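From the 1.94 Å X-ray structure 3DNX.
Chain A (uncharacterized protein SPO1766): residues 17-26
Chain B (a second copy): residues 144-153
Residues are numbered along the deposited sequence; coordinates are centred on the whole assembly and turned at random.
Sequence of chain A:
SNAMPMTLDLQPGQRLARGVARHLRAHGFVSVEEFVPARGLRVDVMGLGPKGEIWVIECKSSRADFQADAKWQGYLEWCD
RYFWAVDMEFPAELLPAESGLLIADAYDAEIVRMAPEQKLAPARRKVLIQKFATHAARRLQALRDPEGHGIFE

Chain A, residues 17-26: ARGVARHLRA
Chain B, residues 144-153: RDPEGHGIFE

Residues 17-26 of chain A form a continuous helix, tied by i to i+4 bonds such as Arg A22 N to Arg A18 O (3.0 Å). Chain B supplies an irregular C-terminal tail: Asp B145 leaves helical geometry (phi/psi -148/75) and opens a type I turn to Gly B148, closed by Gly B148 N to Asp B145 O at 3.0 Å. Thereafter the chain is extended at His B149 (-155/166). Both stretches advance together, Arg A18 CA lying 7.9 Å from Asp B145 CA and Arg A22 CA 5.6 Å from Gly B148 CA; 381 Å² is buried.

Charge pairing dominates. Arg A22 (m, t, t, chi4 -147°) meets the buried Asp B145 (t, chi2 6°) in a two-pronged salt bridge: NE donates to OD2 at 2.7 Å and NH2 to OD1 at 2.8 Å, the flat guanidinium matching the carboxylate's two oxygens. Arg A25 (t, t, t, chi4 132°) repeats this with Glu B153 (m, t, chi3 -42°), NE to OE2 at 2.7 Å and NH2 to OE1 at 3.0 Å. Arg A18 (t, t, t, chi4 -107°) adds charge alone: Asp B145 OD1 sits over its guanidinium face, 3.3 Å from NH1, with no N-H aimed at it.

Packing uses the arginine faces. The guanidinium of Arg A25 lies flat on the His B149 ring (p, chi2 -89°), centres 4.3 Å apart and planes at 19°, leaving its edge free for Glu B153. Gly B148 CA approaches Arg A22 NE to 3.5 Å; a CB here would clash with that NE and with Asp B145 OD2, so glycine fits.

Three waters complete the seam. One donates to Arg A18 O (2.9 Å) and Asp B145 OD2 (2.6 Å); another accepts from Arg A18 NE (3.0 Å) and donates to Arg B144 O (2.7 Å); the third donates to Arg A22 O (2.6 Å) and Gly B148 O (3.0 Å).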

ATOM      1  N   ALA A  17      17.457   1.061   5.672  1.00 30.28           N
ATOM      2  CA  ALA A  17      16.037   1.148   5.445  1.00 30.35           C
ATOM      3  C   ALA A  17      15.312  -0.148   5.896  1.00 29.01           C
ATOM      4  O   ALA A  17      14.142  -0.113   6.281  1.00 29.67           O
ATOM      5  CB  ALA A  17      15.730   1.437   3.986  1.00 28.79           C
ATOM      6  N   ARG A  18      15.987  -1.280   5.747  1.00 29.40           N
ATOM      7  CA  ARG A  18      15.422  -2.566   6.239  1.00 29.83           C
ATOM      8  C   ARG A  18      15.192  -2.556   7.702  1.00 29.24           C
ATOM      9  O   ARG A  18      14.103  -2.900   8.158  1.00 29.13           O
ATOM     10  CB  ARG A  18      16.325  -3.738   5.845  1.00 30.37           C
ATOM     11  CG  ARG A  18      15.724  -5.149   6.044  1.00 33.54           C
ATOM     12  CD  ARG A  18      16.853  -6.067   5.582  1.00 39.34           C
ATOM     13  NE  ARG A  18      16.537  -7.456   5.457  1.00 41.73           N
ATOM     14  CZ  ARG A  18      16.954  -8.408   6.284  1.00 45.31           C
ATOM     15  NH1 ARG A  18      16.623  -9.667   6.011  1.00 45.52           N
ATOM     16  NH2 ARG A  18      17.673  -8.129   7.376  1.00 44.25           N
ATOM     17  N   GLY A  19      16.187  -2.085   8.450  1.00 30.12           N
ATOM     18  CA  GLY A  19      16.072  -1.992   9.908  1.00 29.24           C
ATOM     19  C   GLY A  19      15.068  -0.990  10.342  1.00 29.52           C
ATOM     20  O   GLY A  19      14.250  -1.256  11.239  1.00 28.36           O
ATOM     21  N   VAL A  20      15.016   0.147   9.635  1.00 28.25           N
ATOM     22  CA  VAL A  20      14.003   1.142   9.929  1.00 27.59           C
ATOM     23  C   VAL A  20      12.576   0.588   9.746  1.00 28.51           C
ATOM     24  O   VAL A  20      11.690   0.797  10.627  1.00 28.26           O
ATOM     25  CB  VAL A  20      14.211   2.455   9.067  1.00 26.92           C
ATOM     26  CG1 VAL A  20      13.037   3.393   9.266  1.00 28.67           C
ATOM     27  CG2 VAL A  20      15.538   3.154   9.444  1.00 28.70           C
ATOM     28  N   ALA A  21      12.353  -0.078   8.602  1.00 28.55           N
ATOM     29  CA  ALA A  21      11.054  -0.673   8.274  1.00 27.98           C
ATOM     30  C   ALA A  21      10.609  -1.726   9.327  1.00 28.27           C
ATOM     31  O   ALA A  21       9.422  -1.763   9.699  1.00 27.57           O
ATOM     32  CB  ALA A  21      11.074  -1.264   6.896  1.00 27.73           C
ATOM     33  N   ARG A  22      11.543  -2.560   9.763  1.00 30.15           N
ATOM     34  CA  ARG A  22      11.256  -3.568  10.839  1.00 30.28           C
ATOM     35  C   ARG A  22      10.779  -2.857  12.053  1.00 30.51           C
ATOM     36  O   ARG A  22       9.775  -3.247  12.653  1.00 31.11           O
ATOM     37  CB  ARG A  22      12.478  -4.402  11.169  1.00 30.44           C
ATOM     38  CG  ARG A  22      12.848  -5.368  10.126  1.00 32.15           C
ATOM     39  CD  ARG A  22      14.164  -6.070  10.423  1.00 30.90           C
ATOM     40  NE  ARG A  22      14.330  -7.230   9.560  1.00 30.71           N
ATOM     41  CZ  ARG A  22      14.953  -8.353   9.911  1.00 34.06           C
ATOM     42  NH1 ARG A  22      15.566  -8.486  11.087  1.00 34.11           N
ATOM     43  NH2 ARG A  22      15.018  -9.346   9.057  1.00 36.45           N
ATOM     44  N   HIS A  23      11.495  -1.779  12.450  1.00 31.84           N
ATOM     45  CA  HIS A  23      11.192  -1.094  13.698  1.00 30.13           C
ATOM     46  C   HIS A  23       9.881  -0.326  13.642  1.00 29.99           C
ATOM     47  O   HIS A  23       9.080  -0.371  14.595  1.00 29.25           O
ATOM     48  CB  HIS A  23      12.362  -0.147  14.100  1.00 32.18           C
ATOM     49  CG  HIS A  23      12.199   0.454  15.463  1.00 32.57           C
ATOM     50  ND1 HIS A  23      12.116  -0.315  16.603  1.00 33.23           N
ATOM     51  CD2 HIS A  23      12.006   1.740  15.860  1.00 33.95           C
ATOM     52  CE1 HIS A  23      11.951   0.470  17.644  1.00 33.99           C
ATOM     53  NE2 HIS A  23      11.873   1.718  17.222  1.00 34.24           N
ATOM     54  N   LEU A  24       9.620   0.357  12.522  1.00 28.80           N
ATOM     55  CA  LEU A  24       8.332   1.023  12.308  1.00 30.87           C
ATOM     56  C   LEU A  24       7.183   0.006  12.444  1.00 29.17           C
ATOM     57  O   LEU A  24       6.214   0.244  13.140  1.00 29.80           O
ATOM     58  CB  LEU A  24       8.241   1.668  10.921  1.00 30.12           C
ATOM     59  CG  LEU A  24       9.061   2.949  10.767  1.00 34.58           C
ATOM     60  CD1 LEU A  24       9.031   3.379   9.286  1.00 34.39           C
ATOM     61  CD2 LEU A  24       8.518   4.044  11.648  1.00 36.07           C
ATOM     62  N   ARG A  25       7.351  -1.141  11.835  1.00 30.71           N
ATOM     63  CA  ARG A  25       6.275  -2.148  11.810  1.00 30.39           C
ATOM     64  C   ARG A  25       6.005  -2.704  13.232  1.00 30.86           C
ATOM     65  O   ARG A  25       4.839  -2.923  13.630  1.00 30.07           O
ATOM     66  CB  ARG A  25       6.576  -3.234  10.782  1.00 30.93           C
ATOM     67  CG  ARG A  25       5.520  -4.346  10.681  1.00 33.89           C
ATOM     68  CD  ARG A  25       5.953  -5.484   9.798  1.00 35.51           C
ATOM     69  NE  ARG A  25       4.874  -6.445   9.835  1.00 34.57           N
ATOM     70  CZ  ARG A  25       4.318  -7.047   8.788  1.00 35.50           C
ATOM     71  NH1 ARG A  25       4.780  -6.870   7.550  1.00 33.15           N
ATOM     72  NH2 ARG A  25       3.287  -7.861   9.010  1.00 34.96           N
ATOM     73  N   ALA A  26       7.063  -2.920  13.974  1.00 31.76           N
ATOM     74  CA  ALA A  26       6.976  -3.346  15.405  1.00 32.88           C
ATOM     75  C   ALA A  26       6.151  -2.373  16.254  1.00 34.72           C
ATOM     76  O   ALA A  26       5.514  -2.752  17.263  1.00 34.07           O
ATOM     77  CB  ALA A  26       8.360  -3.493  15.975  1.00 32.37           C
TER
ATOM     78  N   ARG B 144       9.290  -8.854   1.090  1.00 36.64           N
ATOM     79  CA  ARG B 144      10.686  -8.400   0.979  1.00 37.91           C
ATOM     80  C   ARG B 144      11.607  -8.793   2.104  1.00 37.87           C
ATOM     81  O   ARG B 144      12.817  -8.887   1.911  1.00 37.13           O
ATOM     82  CB  ARG B 144      10.721  -6.891   0.791  1.00 38.46           C
ATOM     83  CG  ARG B 144       9.857  -6.467  -0.342  1.00 41.46           C
ATOM     84  CD  ARG B 144      10.414  -5.366  -1.192  1.00 47.70           C
ATOM     85  NE  ARG B 144      10.817  -4.217  -0.427  1.00 52.73           N
ATOM     86  CZ  ARG B 144      12.073  -3.760  -0.314  1.00 57.69           C
ATOM     87  NH1 ARG B 144      12.296  -2.703   0.437  1.00 57.08           N
ATOM     88  NH2 ARG B 144      13.113  -4.329  -0.940  1.00 60.85           N
ATOM     89  N   ASP B 145      11.034  -9.049   3.287  1.00 36.79           N
ATOM     90  CA  ASP B 145      11.804  -9.323   4.485  1.00 35.37           C
ATOM     91  C   ASP B 145      10.977 -10.298   5.326  1.00 35.29           C
ATOM     92  O   ASP B 145      10.407  -9.903   6.314  1.00 33.42           O
ATOM     93  CB  ASP B 145      12.045  -7.995   5.221  1.00 35.26           C
ATOM     94  CG  ASP B 145      12.903  -8.120   6.466  1.00 34.73           C
ATOM     95  OD1 ASP B 145      13.459  -9.213   6.775  1.00 36.25           O
ATOM     96  OD2 ASP B 145      13.004  -7.092   7.178  1.00 29.26           O
ATOM     97  N   PRO B 146      10.928 -11.581   4.916  1.00 36.28           N
ATOM     98  CA  PRO B 146      10.080 -12.598   5.539  1.00 35.81           C
ATOM     99  C   PRO B 146      10.219 -12.717   7.059  1.00 35.40           C
ATOM    100  O   PRO B 146       9.207 -12.941   7.748  1.00 34.44           O
ATOM    101  CB  PRO B 146      10.505 -13.893   4.853  1.00 36.12           C
ATOM    102  CG  PRO B 146      11.191 -13.489   3.595  1.00 37.43           C
ATOM    103  CD  PRO B 146      11.645 -12.094   3.726  1.00 37.57           C
ATOM    104  N   GLU B 147      11.447 -12.566   7.573  1.00 34.92           N
ATOM    105  CA  GLU B 147      11.715 -12.750   9.018  1.00 35.23           C
ATOM    106  C   GLU B 147      11.465 -11.458   9.804  1.00 33.11           C
ATOM    107  O   GLU B 147      11.390 -11.475  11.029  1.00 33.59           O
ATOM    108  CB  GLU B 147      13.178 -13.200   9.246  1.00 36.36           C
ATOM    109  CG  GLU B 147      13.552 -14.716   9.099  1.00 42.38           C
ATOM    110  CD  GLU B 147      12.431 -15.688   8.683  1.00 49.50           C
ATOM    111  OE1 GLU B 147      11.468 -15.867   9.472  1.00 52.22           O
ATOM    112  OE2 GLU B 147      12.548 -16.335   7.594  1.00 53.99           O
ATOM    113  N   GLY B 148      11.302 -10.350   9.106  1.00 30.74           N
ATOM    114  CA  GLY B 148      11.319  -9.037   9.706  1.00 29.41           C
ATOM    115  C   GLY B 148      10.059  -8.501  10.380  1.00 28.13           C
ATOM    116  O   GLY B 148       9.747  -7.275  10.264  1.00 26.63           O
ATOM    117  N   HIS B 149       9.354  -9.403  11.083  1.00 26.04           N
ATOM    118  CA  HIS B 149       8.263  -8.999  11.983  1.00 25.45           C
ATOM    119  C   HIS B 149       8.039 -10.056  13.077  1.00 24.23           C
ATOM    120  O   HIS B 149       8.568 -11.138  13.007  1.00 23.88           O
ATOM    121  CB  HIS B 149       6.973  -8.729  11.201  1.00 26.37           C
ATOM    122  CG  HIS B 149       6.379  -9.939  10.555  1.00 25.29           C
ATOM    123  ND1 HIS B 149       6.728 -10.354   9.279  1.00 27.14           N
ATOM    124  CD2 HIS B 149       5.451 -10.819  11.001  1.00 27.32           C
ATOM    125  CE1 HIS B 149       6.018 -11.427   8.963  1.00 28.45           C
ATOM    126  NE2 HIS B 149       5.240 -11.731   9.996  1.00 24.94           N
ATOM    127  N   GLY B 150       7.303  -9.701  14.109  1.00 23.56           N
ATOM    128  CA  GLY B 150       7.003 -10.626  15.169  1.00 22.62           C
ATOM    129  C   GLY B 150       5.586 -11.165  15.101  1.00 22.41           C
ATOM    130  O   GLY B 150       4.729 -10.692  14.329  1.00 21.78           O
ATOM    131  N   ILE B 151       5.334 -12.175  15.923  1.00 21.45           N
ATOM    132  CA  ILE B 151       4.038 -12.814  15.951  1.00 20.85           C
ATOM    133  C   ILE B 151       2.953 -11.951  16.627  1.00 20.57           C
ATOM    134  O   ILE B 151       1.764 -12.289  16.548  1.00 19.95           O
ATOM    135  CB  ILE B 151       4.121 -14.228  16.617  1.00 21.26           C
ATOM    136  CG1 ILE B 151       4.434 -14.158  18.133  1.00 20.13           C
ATOM    137  CG2 ILE B 151       5.155 -15.069  15.832  1.00 23.58           C
ATOM    138  CD1 ILE B 151       4.164 -15.485  18.870  1.00 18.97           C
ATOM    139  N   PHE B 152       3.370 -10.888  17.323  1.00 19.86           N
ATOM    140  CA  PHE B 152       2.455 -10.033  18.082  1.00 20.57           C
ATOM    141  C   PHE B 152       2.487  -8.676  17.434  1.00 22.30           C
ATOM    142  O   PHE B 152       3.431  -7.916  17.608  1.00 21.73           O
ATOM    143  CB  PHE B 152       2.871  -9.918  19.558  1.00 19.19           C
ATOM    144  CG  PHE B 152       1.907  -9.115  20.442  1.00 17.19           C
ATOM    145  CD1 PHE B 152       0.599  -8.823  20.061  1.00 14.95           C
ATOM    146  CD2 PHE B 152       2.327  -8.684  21.687  1.00 15.59           C
ATOM    147  CE1 PHE B 152      -0.233  -8.087  20.891  1.00 13.98           C
ATOM    148  CE2 PHE B 152       1.484  -7.997  22.532  1.00 14.83           C
ATOM    149  CZ  PHE B 152       0.193  -7.703  22.133  1.00 15.16           C
ATOM    150  N   GLU B 153       1.463  -8.397  16.647  1.00 24.75           N
ATOM    151  CA  GLU B 153       1.310  -7.087  16.058  1.00 26.63           C
ATOM    152  C   GLU B 153      -0.077  -6.591  16.367  1.00 27.54           C
ATOM    153  O   GLU B 153      -0.954  -7.290  16.904  1.00 29.32           O
ATOM    154  CB  GLU B 153       1.540  -7.122  14.542  1.00 26.96           C
ATOM    155  CG  GLU B 153       2.934  -7.473  14.182  1.00 27.98           C
ATOM    156  CD  GLU B 153       3.224  -7.304  12.695  1.00 28.40           C
ATOM    157  OE1 GLU B 153       2.381  -7.674  11.841  1.00 26.12           O
ATOM    158  OE2 GLU B 153       4.309  -6.778  12.406  1.00 28.52           O
ATOM    159  OXT GLU B 153      -0.313  -5.433  16.088  1.00 29.05           O
TER
HETATM  160  O   HOH W   1      12.227  -4.616   6.719  1.00 22.76           O
HETATM  161  O   HOH W   2      15.127  -7.824   2.883  1.00 42.06           O
HETATM  162  O   HOH W   3       8.690  -5.649  12.524  1.00 23.87           O